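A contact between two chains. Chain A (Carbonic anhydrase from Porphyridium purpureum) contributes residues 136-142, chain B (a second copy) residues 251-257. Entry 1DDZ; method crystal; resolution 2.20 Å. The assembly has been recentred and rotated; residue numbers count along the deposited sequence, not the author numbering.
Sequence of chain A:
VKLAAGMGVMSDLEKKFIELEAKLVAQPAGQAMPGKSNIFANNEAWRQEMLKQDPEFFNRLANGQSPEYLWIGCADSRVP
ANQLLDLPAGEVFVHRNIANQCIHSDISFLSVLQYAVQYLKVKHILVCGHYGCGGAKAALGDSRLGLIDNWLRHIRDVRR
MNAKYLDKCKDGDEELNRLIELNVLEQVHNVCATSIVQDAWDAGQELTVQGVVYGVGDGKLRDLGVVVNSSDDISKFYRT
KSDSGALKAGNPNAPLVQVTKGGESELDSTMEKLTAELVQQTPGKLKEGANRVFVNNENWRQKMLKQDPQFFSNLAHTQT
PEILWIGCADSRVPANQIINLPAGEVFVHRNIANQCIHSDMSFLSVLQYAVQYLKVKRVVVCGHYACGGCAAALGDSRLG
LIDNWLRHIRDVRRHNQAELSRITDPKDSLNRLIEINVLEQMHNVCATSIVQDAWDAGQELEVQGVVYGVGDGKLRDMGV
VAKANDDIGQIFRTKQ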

# COMPACT_ATOMS: atom_id res chain seq x y z
N ALA A 136 6.19 -4.36 -17.89
CA ALA A 136 5.63 -5.65 -18.29
C ALA A 136 6.74 -6.59 -18.73
O ALA A 136 6.72 -7.77 -18.43
N LYS A 137 7.72 -6.03 -19.42
CA LYS A 137 8.86 -6.77 -19.94
C LYS A 137 9.72 -7.34 -18.82
O LYS A 137 10.12 -8.51 -18.85
N ALA A 138 9.97 -6.53 -17.80
CA ALA A 138 10.76 -6.95 -16.65
C ALA A 138 10.08 -8.10 -15.93
O ALA A 138 10.75 -9.02 -15.47
N ALA A 139 8.75 -8.07 -15.87
CA ALA A 139 7.97 -9.11 -15.21
C ALA A 139 8.18 -10.51 -15.83
O ALA A 139 8.02 -11.52 -15.17
N LEU A 140 8.47 -10.55 -17.13
CA LEU A 140 8.68 -11.81 -17.85
C LEU A 140 10.15 -12.18 -17.98
O LEU A 140 10.52 -13.34 -17.83
N GLY A 141 11.00 -11.20 -18.27
CA GLY A 141 12.38 -11.54 -18.49
C GLY A 141 13.47 -11.20 -17.51
O GLY A 141 14.64 -11.31 -17.87
N ASP A 142 13.14 -10.81 -16.29
CA ASP A 142 14.18 -10.46 -15.32
C ASP A 142 13.72 -10.92 -13.97
O ASP A 142 12.53 -10.90 -13.70
N ASN B 251 20.70 -2.61 -18.96
CA ASN B 251 20.07 -2.73 -20.27
C ASN B 251 18.62 -3.22 -20.22
O ASN B 251 18.35 -4.43 -20.20
N PRO B 252 17.66 -2.30 -20.23
CA PRO B 252 16.24 -2.68 -20.17
C PRO B 252 15.68 -3.01 -21.55
O PRO B 252 14.54 -3.44 -21.67
N ASN B 253 16.50 -2.81 -22.58
CA ASN B 253 16.09 -3.05 -23.96
C ASN B 253 16.43 -4.43 -24.55
O ASN B 253 16.13 -4.69 -25.73
N ALA B 254 17.09 -5.28 -23.77
CA ALA B 254 17.45 -6.62 -24.24
C ALA B 254 16.14 -7.30 -24.67
O ALA B 254 15.12 -7.18 -24.00
N PRO B 255 16.16 -8.03 -25.80
CA PRO B 255 14.97 -8.72 -26.31
C PRO B 255 14.37 -9.84 -25.46
O PRO B 255 15.05 -10.46 -24.64
N LEU B 256 13.07 -10.05 -25.63
CA LEU B 256 12.39 -11.13 -24.94
C LEU B 256 12.26 -12.23 -25.98
O LEU B 256 11.61 -12.03 -27.01
N VAL B 257 12.93 -13.35 -25.73
CA VAL B 257 12.92 -14.50 -26.61
C VAL B 257 12.13 -15.64 -25.96
O VAL B 257 12.51 -16.13 -24.90

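The polar part of this contact rests on one side chain, A:Lys137, whose CA-to-CB bond points toward chain B from the last turns of a helix. All four of its chi angles are t (-167°, 175°, 168° and 172°), so the chain is fully extended and carries its ammonium group in among the backbone carbonyls of the B:Pro252 to B:Ala254 segment. A:Lys137 NZ donates a weak hydrogen bond to B:Ala254 O at 2.9 Å; that oxygen sits too close to a neighbouring atom in the model, so its position is less certain than the short distance suggests. A second weak hydrogen bond, 3.4 Å long, runs from A:Lys137 NZ to B:Pro252 O. B:Asn253 O also lies 3.4 Å from A:Lys137 NZ, so three successive carbonyl oxygens lie near one positive charge. Because the partners are all main-chain atoms, the side chains of these residues need not face the lysine: B:Asn253 (chi1 m, -54°) points away, while B:Pro252, its ring C-gamma endo, and B:Ala254 point sideways. Within chain B, B:Asn253 N donates to B:Asn251 OD1 at 2.9 Å, a bond that ties the side chain of B:Asn251 (chi1 t, 176°) back to the same segment.

The apolar part centres on B:Leu256, which points toward chain A and meets three of its residues. Its chi1 of -92° lies between wells, and its chi2 is t (-167°). B:Leu256 CG packs 3.9 Å from A:Lys137 CG, so the aliphatic stem of the lysine rests on the leucine while its tip reaches the carbonyls. B:Leu256 CD1 lies 3.8 Å from A:Leu140 CD1; A:Leu140, with chi1 m (-72°) and chi2 t (-178°), also points toward chain B. The other methyl, B:Leu256 CD2, comes within 3.7 Å of A:Gly141 CA. The absence of a side chain here matters, since an ideal CB on A:Gly141 would point toward chain B and fall only 2.5 Å from B:Leu256 CD2, a clash.

A:Lys137 and B:Leu256 account for most of the 277 Å² buried between the stretches, with 99 and 92 Å² of their surfaces covered by the opposing stretch. A:Ala136 and A:Ala138 point sideways and make no contact, and the carboxylate of A:Asp142 (chi1 m, -57°) is hydrogen-bonded elsewhere in the structure. B:Pro255 points away, and B:Val257 (chi1 t, 177°) lies out of reach.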

# COMPACT_ATOMS: atom_id res chain seq x y z
CB ALA A 136 4.63 -5.43 -19.42
CB LYS A 137 9.67 -5.85 -20.83
CG LYS A 137 10.71 -6.51 -21.67
CD LYS A 137 11.34 -5.48 -22.60
CE LYS A 137 12.57 -6.05 -23.25
NZ LYS A 137 13.13 -5.15 -24.31
CB ALA A 138 10.95 -5.78 -15.70
CB ALA A 139 6.48 -8.73 -15.23
CB LEU A 140 8.09 -11.73 -19.27
CG LEU A 140 6.59 -11.71 -19.59
CD1 LEU A 140 6.35 -11.67 -21.12
CD2 LEU A 140 5.93 -12.93 -19.03
CB ASP A 142 14.39 -8.94 -15.27
CG ASP A 142 14.74 -8.35 -16.63
OD1 ASP A 142 15.93 -8.39 -17.02
OD2 ASP A 142 13.80 -7.87 -17.30
CB ASN B 251 20.90 -3.62 -21.20
CG ASN B 251 20.22 -3.85 -22.55
OD1 ASN B 251 19.34 -3.09 -22.94
ND2 ASN B 251 20.61 -4.92 -23.24
CB PRO B 252 15.58 -1.42 -19.62
CG PRO B 252 16.39 -0.32 -20.26
CD PRO B 252 17.82 -0.83 -20.16
CB ASN B 253 16.63 -1.95 -24.89
CG ASN B 253 16.26 -0.56 -24.43
OD1 ASN B 253 17.11 0.34 -24.40
ND2 ASN B 253 15.00 -0.36 -24.05
CB ALA B 254 18.14 -7.40 -23.13
CB PRO B 255 15.47 -9.27 -27.64
CG PRO B 255 16.90 -9.64 -27.31
CD PRO B 255 17.36 -8.40 -26.56
CB LEU B 256 11.00 -10.72 -24.44
CG LEU B 256 10.94 -10.17 -23.02
CD1 LEU B 256 9.50 -10.12 -22.58
CD2 LEU B 256 11.71 -11.05 -22.06
CB VAL B 257 14.38 -14.97 -26.89
CG1 VAL B 257 14.39 -16.22 -27.76
CG2 VAL B 257 15.17 -13.86 -27.57